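Local coordinates for protein ribokinase (Giardia lamblia, PDB 6WHJ) that probably phosphorylates D-ribose at O-5 with ATP and magnesium, giving D-ribose 5-phosphate, at residues F63-D71 with A119-V128; L135-M143 with F155-Q165. One frame throughout, in Å; residues are numbered along the deposited sequence.

Interaction 1. Residues F63-D71 with A119-V128; sequences FFVGAVGKD and ANGMLKPSLV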
ATOM      1  N   PHE B  63      17.441  -6.893  22.910  1.00 28.93           N
ATOM      2  CA  PHE B  63      18.144  -5.731  22.374  1.00 29.07           C
ATOM      3  C   PHE B  63      17.877  -5.697  20.878  1.00 29.49           C
ATOM      4  O   PHE B  63      18.174  -6.668  20.175  1.00 25.44           O
ATOM      5  CB  PHE B  63      19.649  -5.815  22.674  1.00 28.53           C
ATOM      6  CG  PHE B  63      20.416  -4.539  22.393  1.00 30.01           C
ATOM      7  CD1 PHE B  63      20.295  -3.444  23.229  1.00 27.70           C
ATOM      8  CD2 PHE B  63      21.283  -4.451  21.316  1.00 29.40           C
ATOM      9  CE1 PHE B  63      21.002  -2.282  22.977  1.00 27.73           C
ATOM     10  CE2 PHE B  63      21.990  -3.296  21.059  1.00 25.81           C
ATOM     11  CZ  PHE B  63      21.849  -2.209  21.891  1.00 26.96           C
ATOM     12  N   PHE B  64      17.285  -4.609  20.391  1.00 31.61           N
ATOM     13  CA  PHE B  64      16.956  -4.498  18.976  1.00 28.77           C
ATOM     14  C   PHE B  64      17.973  -3.592  18.291  1.00 27.30           C
ATOM     15  O   PHE B  64      18.306  -2.518  18.803  1.00 29.90           O
ATOM     16  CB  PHE B  64      15.535  -3.969  18.767  1.00 26.65           C
ATOM     17  CG  PHE B  64      15.181  -3.743  17.313  1.00 29.15           C
ATOM     18  CD1 PHE B  64      15.309  -4.776  16.388  1.00 24.66           C
ATOM     19  CD2 PHE B  64      14.688  -2.515  16.877  1.00 26.55           C
ATOM     20  CE1 PHE B  64      14.992  -4.577  15.056  1.00 24.37           C
ATOM     21  CE2 PHE B  64      14.361  -2.316  15.540  1.00 24.29           C
ATOM     22  CZ  PHE B  64      14.514  -3.346  14.630  1.00 23.85           C
ATOM     23  N   VAL B  65      18.465  -4.037  17.138  1.00 23.57           N
ATOM     24  CA  VAL B  65      19.418  -3.288  16.332  1.00 25.75           C
ATOM     25  C   VAL B  65      18.776  -3.063  14.975  1.00 23.71           C
ATOM     26  O   VAL B  65      18.497  -4.029  14.254  1.00 26.18           O
ATOM     27  CB  VAL B  65      20.749  -4.039  16.180  1.00 28.20           C
ATOM     28  CG1 VAL B  65      21.746  -3.187  15.397  1.00 28.30           C
ATOM     29  CG2 VAL B  65      21.291  -4.457  17.542  1.00 26.87           C
ATOM     30  N   GLY B  66      18.537  -1.798  14.630  1.00 21.71           N
ATOM     31  CA  GLY B  66      17.900  -1.453  13.370  1.00 25.26           C
ATOM     32  C   GLY B  66      18.088   0.011  13.045  1.00 24.67           C
ATOM     33  O   GLY B  66      18.556   0.795  13.871  1.00 28.20           O
ATOM     34  N   ALA B  67      17.698   0.380  11.824  1.00 25.81           N
ATOM     35  CA  ALA B  67      17.829   1.745  11.331  1.00 26.25           C
ATOM     36  C   ALA B  67      16.498   2.227  10.765  1.00 26.55           C
ATOM     37  O   ALA B  67      15.806   1.486  10.058  1.00 24.49           O
ATOM     38  CB  ALA B  67      18.919   1.858  10.264  1.00 21.50           C
ATOM     39  N   VAL B  68      16.132   3.462  11.119  1.00 27.87           N
ATOM     40  CA  VAL B  68      14.919   4.128  10.665  1.00 25.56           C
ATOM     41  C   VAL B  68      15.289   5.541  10.219  1.00 30.77           C
ATOM     42  O   VAL B  68      16.388   6.038  10.482  1.00 30.41           O
ATOM     43  CB  VAL B  68      13.834   4.174  11.760  1.00 29.92           C
ATOM     44  CG1 VAL B  68      13.462   2.762  12.207  1.00 23.29           C
ATOM     45  CG2 VAL B  68      14.295   5.041  12.947  1.00 27.65           C
ATOM     46  N   GLY B  69      14.347   6.198   9.546  1.00 29.73           N
ATOM     47  CA  GLY B  69      14.598   7.523   9.027  1.00 27.37           C
ATOM     48  C   GLY B  69      14.446   8.601  10.080  1.00 31.39           C
ATOM     49  O   GLY B  69      14.013   8.366  11.204  1.00 31.97           O
ATOM     50  N   LYS B  70      14.876   9.810   9.719  1.00 34.79           N
ATOM     51  CA  LYS B  70      14.657  10.981  10.565  1.00 33.21           C
ATOM     52  C   LYS B  70      13.325  11.611  10.169  1.00 31.92           C
ATOM     53  O   LYS B  70      13.245  12.728   9.662  1.00 37.99           O
ATOM     54  CB  LYS B  70      15.816  11.959  10.445  1.00 28.66           C
ATOM     55  CG  LYS B  70      17.046  11.480  11.180  1.00 32.49           C
ATOM     56  CD  LYS B  70      18.250  12.384  10.962  1.00 33.93           C
ATOM     57  CE  LYS B  70      19.442  11.892  11.791  1.00 30.78           C
ATOM     58  NZ  LYS B  70      20.589  12.817  11.712  1.00 35.75           N
ATOM     59  N   ASP B  71      12.265  10.863  10.457  1.00 29.71           N
ATOM     60  CA  ASP B  71      10.905  11.225  10.100  1.00 32.70           C
ATOM     61  C   ASP B  71       9.987  10.836  11.246  1.00 36.77           C
ATOM     62  O   ASP B  71      10.438  10.392  12.310  1.00 32.21           O
ATOM     63  CB  ASP B  71      10.448  10.547   8.801  1.00 31.84           C
ATOM     64  CG  ASP B  71      10.808   9.057   8.744  1.00 35.72           C
ATOM     65  OD1 ASP B  71      10.625   8.328   9.749  1.00 33.82           O
ATOM     66  OD2 ASP B  71      11.248   8.606   7.667  1.00 35.47           O
ATOM     67  N   ALA B 119      15.201   2.972   5.111  1.00 24.72           N
ATOM     68  CA  ALA B 119      16.336   3.085   6.015  1.00 27.96           C
ATOM     69  C   ALA B 119      16.861   1.732   6.477  1.00 28.43           C
ATOM     70  O   ALA B 119      17.981   1.663   7.002  1.00 27.68           O
ATOM     71  CB  ALA B 119      15.964   3.946   7.221  1.00 27.31           C
ATOM     72  N   ASN B 120      16.085   0.658   6.299  1.00 25.66           N
ATOM     73  CA  ASN B 120      16.609  -0.666   6.617  1.00 24.52           C
ATOM     74  C   ASN B 120      17.820  -0.995   5.757  1.00 27.19           C
ATOM     75  O   ASN B 120      18.713  -1.733   6.195  1.00 27.61           O
ATOM     76  CB  ASN B 120      15.509  -1.711   6.438  1.00 24.21           C
ATOM     77  CG  ASN B 120      14.423  -1.594   7.490  1.00 27.18           C
ATOM     78  OD1 ASN B 120      14.709  -1.636   8.691  1.00 27.17           O
ATOM     79  ND2 ASN B 120      13.176  -1.411   7.050  1.00 22.52           N
ATOM     80  N   GLY B 121      17.909  -0.399   4.566  1.00 24.17           N
ATOM     81  CA  GLY B 121      19.052  -0.618   3.704  1.00 26.31           C
ATOM     82  C   GLY B 121      20.334   0.071   4.154  1.00 29.83           C
ATOM     83  O   GLY B 121      21.388  -0.202   3.566  1.00 32.28           O
ATOM     84  N   MET B 122      20.279   0.946   5.167  1.00 27.71           N
ATOM     85  CA  MET B 122      21.485   1.586   5.687  1.00 28.88           C
ATOM     86  C   MET B 122      22.082   0.876   6.896  1.00 28.61           C
ATOM     87  O   MET B 122      23.160   1.281   7.357  1.00 27.51           O
ATOM     88  CB  MET B 122      21.228   3.046   6.083  1.00 28.55           C
ATOM     89  CG  MET B 122      21.311   4.045   4.949  1.00 33.27           C
ATOM     90  SD  MET B 122      19.876   4.049   3.875  1.00 43.18           S
ATOM     91  CE  MET B 122      20.277   5.497   2.886  1.00 35.47           C
ATOM     92  N   LEU B 123      21.407  -0.137   7.440  1.00 25.35           N
ATOM     93  CA  LEU B 123      21.877  -0.843   8.631  1.00 25.52           C
ATOM     94  C   LEU B 123      23.082  -1.687   8.239  1.00 26.11           C
ATOM     95  O   LEU B 123      22.940  -2.735   7.609  1.00 24.86           O
ATOM     96  CB  LEU B 123      20.761  -1.703   9.219  1.00 28.21           C
ATOM     97  CG  LEU B 123      21.019  -2.405  10.557  1.00 26.72           C
ATOM     98  CD1 LEU B 123      21.249  -1.380  11.628  1.00 23.18           C
ATOM     99  CD2 LEU B 123      19.866  -3.296  10.949  1.00 23.87           C
ATOM    100  N   LYS B 124      24.270  -1.220   8.609  1.00 31.93           N
ATOM    101  CA  LYS B 124      25.568  -1.850   8.417  1.00 26.94           C
ATOM    102  C   LYS B 124      26.235  -1.921   9.779  1.00 28.77           C
ATOM    103  O   LYS B 124      25.832  -1.210  10.705  1.00 28.66           O
ATOM    104  CB  LYS B 124      26.508  -1.057   7.490  1.00 28.13           C
ATOM    105  CG  LYS B 124      25.977  -0.400   6.246  1.00 26.57           C
ATOM    106  CD  LYS B 124      27.135   0.342   5.600  1.00 27.12           C
ATOM    107  CE  LYS B 124      26.922   0.605   4.134  1.00 28.62           C
ATOM    108  NZ  LYS B 124      25.591   1.225   3.896  1.00 31.74           N
ATOM    109  N   PRO B 125      27.262  -2.761   9.939  1.00 27.82           N
ATOM    110  CA  PRO B 125      28.035  -2.709  11.189  1.00 28.42           C
ATOM    111  C   PRO B 125      28.546  -1.317  11.526  1.00 32.78           C
ATOM    112  O   PRO B 125      28.430  -0.887  12.680  1.00 33.94           O
ATOM    113  CB  PRO B 125      29.198  -3.679  10.916  1.00 28.80           C
ATOM    114  CG  PRO B 125      28.624  -4.666   9.941  1.00 28.88           C
ATOM    115  CD  PRO B 125      27.695  -3.867   9.063  1.00 27.49           C
ATOM    116  N   SER B 126      29.060  -0.579  10.533  1.00 31.47           N
ATOM    117  CA  SER B 126      29.637   0.739  10.796  1.00 31.08           C
ATOM    118  C   SER B 126      28.611   1.713  11.384  1.00 33.49           C
ATOM    119  O   SER B 126      28.987   2.662  12.084  1.00 31.75           O
ATOM    120  CB  SER B 126      30.274   1.292   9.515  1.00 30.40           C
ATOM    121  OG  SER B 126      29.295   1.696   8.565  1.00 33.54           O
ATOM    122  N   LEU B 127      27.326   1.530  11.080  1.00 29.45           N
ATOM    123  CA  LEU B 127      26.296   2.368  11.684  1.00 30.97           C
ATOM    124  C   LEU B 127      26.110   2.070  13.168  1.00 31.96           C
ATOM    125  O   LEU B 127      25.627   2.935  13.910  1.00 29.70           O
ATOM    126  CB  LEU B 127      24.965   2.176  10.950  1.00 29.89           C
ATOM    127  CG  LEU B 127      23.880   3.169  11.347  1.00 32.53           C
ATOM    128  CD1 LEU B 127      24.348   4.566  10.983  1.00 26.76           C
ATOM    129  CD2 LEU B 127      22.533   2.830  10.693  1.00 29.52           C
ATOM    130  N   VAL B 128      26.466   0.868  13.608  1.00 28.60           N
ATOM    131  CA  VAL B 128      26.321   0.466  15.004  1.00 34.49           C
ATOM    132  C   VAL B 128      27.694  -0.010  15.469  1.00 34.48           C
ATOM    133  O   VAL B 128      27.902  -1.212  15.704  1.00 32.64           O
ATOM    134  CB  VAL B 128      25.228  -0.607  15.175  1.00 33.44           C
ATOM    135  CG1 VAL B 128      23.859   0.034  15.170  1.00 32.46           C
ATOM    136  CG2 VAL B 128      25.292  -1.642  14.063  1.00 32.49           C
TER
HETATM  137  O   HOH W   1      16.659  -1.821  10.231  1.00 24.05           O
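Leu-123 meets Val-65 and Gly-66 because its CG is trans to the backbone N (chi1 -174°), which sends both methyls toward the strand. In Val-65 it is CG1 that lies trans to N (chi1 -177°), and this methyl turns to the 119-128 segment. The fold is the ribokinase-like alpha/beta fold of PfkB kinases. Strand 62-69 belongs to its large, mainly parallel sheet. Residues 119-128 form most of the connection from strand 111-116 of the small sheet to helix 131-135. The contact therefore packs this connection on the large sheet.

Leu-123 CD2 is 3.6 Å from Gly-66 CA and also lies near the carbonyl oxygen of Val-65. Leu-123 CD1 reaches the Gly-66 backbone as well. Val-65 CG1 reaches Val-128 CG1 at 3.9 Å, and the two side chains meet at a slant. Strand 9-12 adds Val-10 and Ile-12 to the apolar layer around Val-65. Ala-67 buries more surface in the contact than any other residue. Ala-67 CB touches Ala-119 O at 3.4 Å, Leu-127 CD2 at 3.8 Å and Leu-123 CB. Ala-119 CB in turn rests on the backbone of Val-68, 3.5 Å from Val-68 C.

No direct hydrogen bond joins the two segments. Asn-120 is set by bonds outside the contact, chiefly from ND2 to Tyr-15 O. It lies beside Asn-16, a predicted substrate-binding residue, so this end of the contact probably borders the sugar site. At the far end of the strand segment, Asp-71 N-caps helix 72-84. A water lies between the segments near Asn-120 OD1, but that approach is modelled very short and its details are doubtful. The firm bond of this water is the one it accepts from Ala-67 N, at 2.9 Å.

Interaction 2. Residues L135-M143 with F155-Q165; sequences LVKATLVVM and FVEVIKQAKAQ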
ATOM      1  N   LEU B 135      27.541  -8.242  21.619  1.00 27.71           N
ATOM      2  CA  LEU B 135      27.463  -9.609  21.123  1.00 29.25           C
ATOM      3  C   LEU B 135      28.353 -10.562  21.912  1.00 33.67           C
ATOM      4  O   LEU B 135      28.002 -11.736  22.081  1.00 34.67           O
ATOM      5  CB  LEU B 135      27.864  -9.632  19.649  1.00 34.04           C
ATOM      6  CG  LEU B 135      26.839  -9.229  18.592  1.00 33.16           C
ATOM      7  CD1 LEU B 135      27.490  -9.197  17.201  1.00 29.55           C
ATOM      8  CD2 LEU B 135      25.671 -10.208  18.618  1.00 28.39           C
ATOM      9  N   VAL B 136      29.500 -10.088  22.413  1.00 33.93           N
ATOM     10  CA  VAL B 136      30.415 -10.970  23.138  1.00 33.80           C
ATOM     11  C   VAL B 136      29.926 -11.302  24.536  1.00 35.96           C
ATOM     12  O   VAL B 136      30.558 -12.120  25.222  1.00 36.01           O
ATOM     13  CB  VAL B 136      31.833 -10.369  23.225  1.00 36.04           C
ATOM     14  CG1 VAL B 136      32.416 -10.185  21.833  1.00 37.71           C
ATOM     15  CG2 VAL B 136      31.805  -9.043  23.970  1.00 32.22           C
ATOM     16  N   LYS B 137      28.811 -10.712  24.978  1.00 33.20           N
ATOM     17  CA  LYS B 137      28.202 -11.060  26.254  1.00 33.11           C
ATOM     18  C   LYS B 137      26.801 -11.641  26.099  1.00 34.61           C
ATOM     19  O   LYS B 137      26.172 -11.982  27.106  1.00 34.76           O
ATOM     20  CB  LYS B 137      28.156  -9.837  27.182  1.00 32.63           C
ATOM     21  N   ALA B 138      26.293 -11.760  24.877  1.00 32.09           N
ATOM     22  CA  ALA B 138      24.948 -12.260  24.644  1.00 34.56           C
ATOM     23  C   ALA B 138      24.948 -13.782  24.446  1.00 32.48           C
ATOM     24  O   ALA B 138      25.990 -14.417  24.272  1.00 31.45           O
ATOM     25  CB  ALA B 138      24.331 -11.563  23.429  1.00 30.64           C
ATOM     26  N   THR B 139      23.750 -14.368  24.474  1.00 29.44           N
ATOM     27  CA  THR B 139      23.557 -15.790  24.209  1.00 31.49           C
ATOM     28  C   THR B 139      23.068 -16.057  22.790  1.00 30.66           C
ATOM     29  O   THR B 139      23.546 -16.993  22.136  1.00 27.38           O
ATOM     30  CB  THR B 139      22.553 -16.402  25.198  1.00 30.70           C
ATOM     31  OG1 THR B 139      23.009 -16.212  26.546  1.00 35.58           O
ATOM     32  CG2 THR B 139      22.402 -17.895  24.939  1.00 27.20           C
ATOM     33  N   LEU B 140      22.140 -15.237  22.299  1.00 24.91           N
ATOM     34  CA  LEU B 140      21.543 -15.415  20.990  1.00 25.33           C
ATOM     35  C   LEU B 140      21.628 -14.127  20.187  1.00 27.15           C
ATOM     36  O   LEU B 140      21.455 -13.028  20.726  1.00 27.06           O
ATOM     37  CB  LEU B 140      20.076 -15.838  21.109  1.00 26.10           C
ATOM     38  CG  LEU B 140      19.787 -17.113  21.889  1.00 27.98           C
ATOM     39  CD1 LEU B 140      18.280 -17.347  21.908  1.00 27.91           C
ATOM     40  CD2 LEU B 140      20.530 -18.292  21.261  1.00 25.73           C
ATOM     41  N   VAL B 141      21.880 -14.270  18.891  1.00 22.10           N
ATOM     42  CA  VAL B 141      21.750 -13.176  17.943  1.00 22.90           C
ATOM     43  C   VAL B 141      20.856 -13.671  16.816  1.00 24.63           C
ATOM     44  O   VAL B 141      21.015 -14.806  16.356  1.00 25.68           O
ATOM     45  CB  VAL B 141      23.118 -12.681  17.426  1.00 23.15           C
ATOM     46  CG1 VAL B 141      23.899 -13.789  16.756  1.00 23.93           C
ATOM     47  CG2 VAL B 141      22.919 -11.513  16.472  1.00 23.15           C
ATOM     48  N   VAL B 142      19.888 -12.839  16.405  1.00 24.82           N
ATOM     49  CA  VAL B 142      18.814 -13.239  15.495  1.00 22.51           C
ATOM     50  C   VAL B 142      18.785 -12.297  14.298  1.00 25.37           C
ATOM     51  O   VAL B 142      18.875 -11.073  14.455  1.00 25.77           O
ATOM     52  CB  VAL B 142      17.438 -13.244  16.196  1.00 22.16           C
ATOM     53  CG1 VAL B 142      16.399 -13.922  15.326  1.00 20.09           C
ATOM     54  CG2 VAL B 142      17.521 -13.928  17.548  1.00 23.72           C
ATOM     55  N   MET B 143      18.645 -12.866  13.100  1.00 25.48           N
ATOM     56  CA  MET B 143      18.564 -12.085  11.874  1.00 22.80           C
ATOM     57  C   MET B 143      17.505 -12.690  10.963  1.00 26.69           C
ATOM     58  O   MET B 143      17.160 -13.868  11.079  1.00 25.58           O
ATOM     59  CB  MET B 143      19.906 -12.046  11.132  1.00 21.62           C
ATOM     60  CG  MET B 143      21.054 -11.459  11.930  1.00 21.21           C
ATOM     61  SD  MET B 143      22.511 -11.154  10.919  1.00 26.23           S
ATOM     62  CE  MET B 143      21.945  -9.824   9.855  1.00 23.52           C
ATOM     63  N   PHE B 155      27.192  -8.082   8.574  1.00 23.58           N
ATOM     64  CA  PHE B 155      26.835  -8.488   9.932  1.00 28.34           C
ATOM     65  C   PHE B 155      27.236  -9.927  10.209  1.00 29.70           C
ATOM     66  O   PHE B 155      27.607 -10.252  11.340  1.00 27.10           O
ATOM     67  CB  PHE B 155      25.339  -8.313  10.197  1.00 27.47           C
ATOM     68  CG  PHE B 155      24.951  -6.914  10.547  1.00 27.44           C
ATOM     69  CD1 PHE B 155      25.401  -6.334  11.723  1.00 27.67           C
ATOM     70  CD2 PHE B 155      24.132  -6.175   9.705  1.00 27.99           C
ATOM     71  CE1 PHE B 155      25.062  -5.039  12.044  1.00 27.57           C
ATOM     72  CE2 PHE B 155      23.779  -4.877  10.021  1.00 26.43           C
ATOM     73  CZ  PHE B 155      24.240  -4.311  11.192  1.00 28.61           C
ATOM     74  N   VAL B 156      27.155 -10.794   9.195  1.00 32.08           N
ATOM     75  CA  VAL B 156      27.604 -12.175   9.341  1.00 30.00           C
ATOM     76  C   VAL B 156      29.066 -12.220   9.766  1.00 34.10           C
ATOM     77  O   VAL B 156      29.448 -12.992  10.656  1.00 33.82           O
ATOM     78  CB  VAL B 156      27.358 -12.949   8.034  1.00 30.38           C
ATOM     79  CG1 VAL B 156      28.255 -14.169   7.944  1.00 29.73           C
ATOM     80  CG2 VAL B 156      25.895 -13.363   7.939  1.00 30.55           C
ATOM     81  N   GLU B 157      29.905 -11.379   9.160  1.00 36.84           N
ATOM     82  CA  GLU B 157      31.311 -11.371   9.549  1.00 37.22           C
ATOM     83  C   GLU B 157      31.487 -10.892  10.988  1.00 37.27           C
ATOM     84  O   GLU B 157      32.300 -11.449  11.737  1.00 40.05           O
ATOM     85  CB  GLU B 157      32.122 -10.519   8.576  1.00 36.54           C
ATOM     86  CG  GLU B 157      33.579 -10.399   8.965  1.00 44.13           C
ATOM     87  CD  GLU B 157      34.305 -11.737   8.994  1.00 50.81           C
ATOM     88  OE1 GLU B 157      33.877 -12.684   8.289  1.00 53.45           O
ATOM     89  OE2 GLU B 157      35.303 -11.843   9.740  1.00 49.78           O
ATOM     90  N   VAL B 158      30.696  -9.906  11.416  1.00 33.67           N
ATOM     91  CA  VAL B 158      30.773  -9.470  12.806  1.00 32.41           C
ATOM     92  C   VAL B 158      30.429 -10.618  13.741  1.00 33.37           C
ATOM     93  O   VAL B 158      31.126 -10.863  14.736  1.00 34.43           O
ATOM     94  CB  VAL B 158      29.842  -8.268  13.039  1.00 31.07           C
ATOM     95  CG1 VAL B 158      29.731  -7.966  14.520  1.00 27.40           C
ATOM     96  CG2 VAL B 158      30.356  -7.051  12.284  1.00 30.00           C
ATOM     97  N   ILE B 159      29.367 -11.359  13.421  1.00 34.82           N
ATOM     98  CA  ILE B 159      28.924 -12.451  14.280  1.00 34.58           C
ATOM     99  C   ILE B 159      29.968 -13.567  14.313  1.00 35.69           C
ATOM    100  O   ILE B 159      30.244 -14.152  15.370  1.00 35.59           O
ATOM    101  CB  ILE B 159      27.556 -12.945  13.799  1.00 32.29           C
ATOM    102  CG1 ILE B 159      26.528 -11.816  13.909  1.00 27.47           C
ATOM    103  CG2 ILE B 159      27.097 -14.130  14.636  1.00 31.25           C
ATOM    104  CD1 ILE B 159      25.199 -12.143  13.257  1.00 25.48           C
ATOM    105  N   LYS B 160      30.588 -13.859  13.165  1.00 34.35           N
ATOM    106  CA  LYS B 160      31.653 -14.858  13.125  1.00 34.93           C
ATOM    107  C   LYS B 160      32.781 -14.481  14.072  1.00 37.99           C
ATOM    108  O   LYS B 160      33.307 -15.335  14.801  1.00 34.36           O
ATOM    109  CB  LYS B 160      32.164 -15.029  11.690  1.00 38.85           C
ATOM    110  CG  LYS B 160      33.302 -16.045  11.486  1.00 35.44           C
ATOM    111  CD  LYS B 160      33.769 -16.048  10.037  1.00 39.59           C
ATOM    112  CE  LYS B 160      34.849 -17.080   9.776  1.00 54.94           C
ATOM    113  NZ  LYS B 160      35.505 -16.896   8.442  1.00 63.16           N
ATOM    114  N   GLN B 161      33.136 -13.195  14.104  1.00 38.20           N
ATOM    115  CA  GLN B 161      34.163 -12.719  15.024  1.00 36.10           C
ATOM    116  C   GLN B 161      33.682 -12.726  16.471  1.00 39.87           C
ATOM    117  O   GLN B 161      34.486 -12.929  17.390  1.00 41.37           O
ATOM    118  CB  GLN B 161      34.599 -11.307  14.636  1.00 37.48           C
ATOM    119  CG  GLN B 161      35.633 -11.232  13.528  1.00 40.51           C
ATOM    120  CD  GLN B 161      35.846  -9.812  13.023  1.00 51.13           C
ATOM    121  OE1 GLN B 161      35.998  -8.873  13.803  1.00 62.40           O
ATOM    122  NE2 GLN B 161      35.884  -9.657  11.705  1.00 53.15           N
ATOM    123  N   ALA B 162      32.379 -12.514  16.695  1.00 38.41           N
ATOM    124  CA  ALA B 162      31.859 -12.522  18.061  1.00 37.74           C
ATOM    125  C   ALA B 162      31.787 -13.938  18.615  1.00 36.95           C
ATOM    126  O   ALA B 162      32.043 -14.153  19.806  1.00 35.36           O
ATOM    127  CB  ALA B 162      30.483 -11.858  18.115  1.00 34.94           C
ATOM    128  N   LYS B 163      31.459 -14.924  17.771  1.00 35.96           N
ATOM    129  CA  LYS B 163      31.382 -16.283  18.299  1.00 38.32           C
ATOM    130  C   LYS B 163      32.766 -16.832  18.637  1.00 41.44           C
ATOM    131  O   LYS B 163      32.903 -17.645  19.562  1.00 38.66           O
ATOM    132  CB  LYS B 163      30.645 -17.215  17.331  1.00 32.06           C
ATOM    133  CG  LYS B 163      29.186 -16.815  17.151  1.00 37.97           C
ATOM    134  CD  LYS B 163      28.296 -17.878  16.517  1.00 32.09           C
ATOM    135  CE  LYS B 163      28.960 -18.680  15.437  1.00 31.88           C
ATOM    136  NZ  LYS B 163      28.154 -19.915  15.187  1.00 27.46           N
ATOM    137  N   ALA B 164      33.803 -16.374  17.937  1.00 38.79           N
ATOM    138  CA  ALA B 164      35.143 -16.833  18.270  1.00 38.40           C
ATOM    139  C   ALA B 164      35.577 -16.303  19.629  1.00 41.22           C
ATOM    140  O   ALA B 164      36.400 -16.928  20.303  1.00 41.90           O
ATOM    141  CB  ALA B 164      36.131 -16.419  17.178  1.00 37.34           C
ATOM    142  N   GLN B 165      35.023 -15.168  20.059  1.00 40.20           N
ATOM    143  CA  GLN B 165      35.322 -14.638  21.381  1.00 40.16           C
ATOM    144  C   GLN B 165      34.363 -15.135  22.452  1.00 38.51           C
ATOM    145  O   GLN B 165      34.750 -15.230  23.622  1.00 38.70           O
ATOM    146  CB  GLN B 165      35.279 -13.107  21.362  1.00 42.70           C
ATOM    147  CG  GLN B 165      36.376 -12.449  20.551  1.00 49.81           C
ATOM    148  CD  GLN B 165      36.311 -10.935  20.641  1.00 62.06           C
ATOM    149  OE1 GLN B 165      36.559 -10.352  21.702  1.00 66.23           O
ATOM    150  NE2 GLN B 165      35.987 -10.285  19.520  1.00 55.10           N
TER
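Val-141 and Ile-159 meet tip to tip, with Val-141 CG1 3.9 Å from Ile-159 CG2. Val-141 holds CG1 between its backbone N and carbonyl carbon (chi1 58°). Both of its methyls then face Ile-159. Ile-159 CD1 continues past Val-141 to Met-143 SD at 3.7 Å, and these two side chains run past each other in opposite directions. The Met-143 chain bends at its last torsion (chi3 68°). This brings Met-143 CE to 3.7 Å from Phe-155 CB, and the approach to the ring is oblique.

These residues belong to the right-handed beta-alpha-beta unit of strand 140-143, helix 149-165 and strand 170-173. The strand and helix segments run nearly antiparallel, at 168°, with their axes 11.1 Å apart. Phe-171 of strand 170-173 also touches Val-141 and Met-143.

Before the strand, a type I turn from Leu-135 to Ala-138 meets the later turns of the helix. Leu-135 crosses Val-158 at about a right angle, with Leu-135 CD1 to Val-158 CG1 at 3.7 Å. Leu-135 CB packs on Ala-162 CB at 3.8 Å. At the exposed edge, Val-136 CG1 lies 4.1 Å from Gln-165 CB.

Overall arrangement
Both contacts pack parts of the chain against the same large sheet, and they follow one another in sequence. Their centres are about 17 Å apart. Interaction 1 is almost wholly buried. It fixes a connection on a strand and combines apolar side chains with backbone atoms and a water. Its Asn-120 end lies close to the predicted sugar site. Interaction 2 joins a helix to its own strand and the preceding turn. It has no hydrogen bond across it and is almost entirely apolar, buried at its Met-143 end and partly open near Gln-165. The two touch at Phe-155, whose ring packs on the backbone of Leu-123 and Lys-124, with Pro-125 CG resting on Val-158 CG2 nearby.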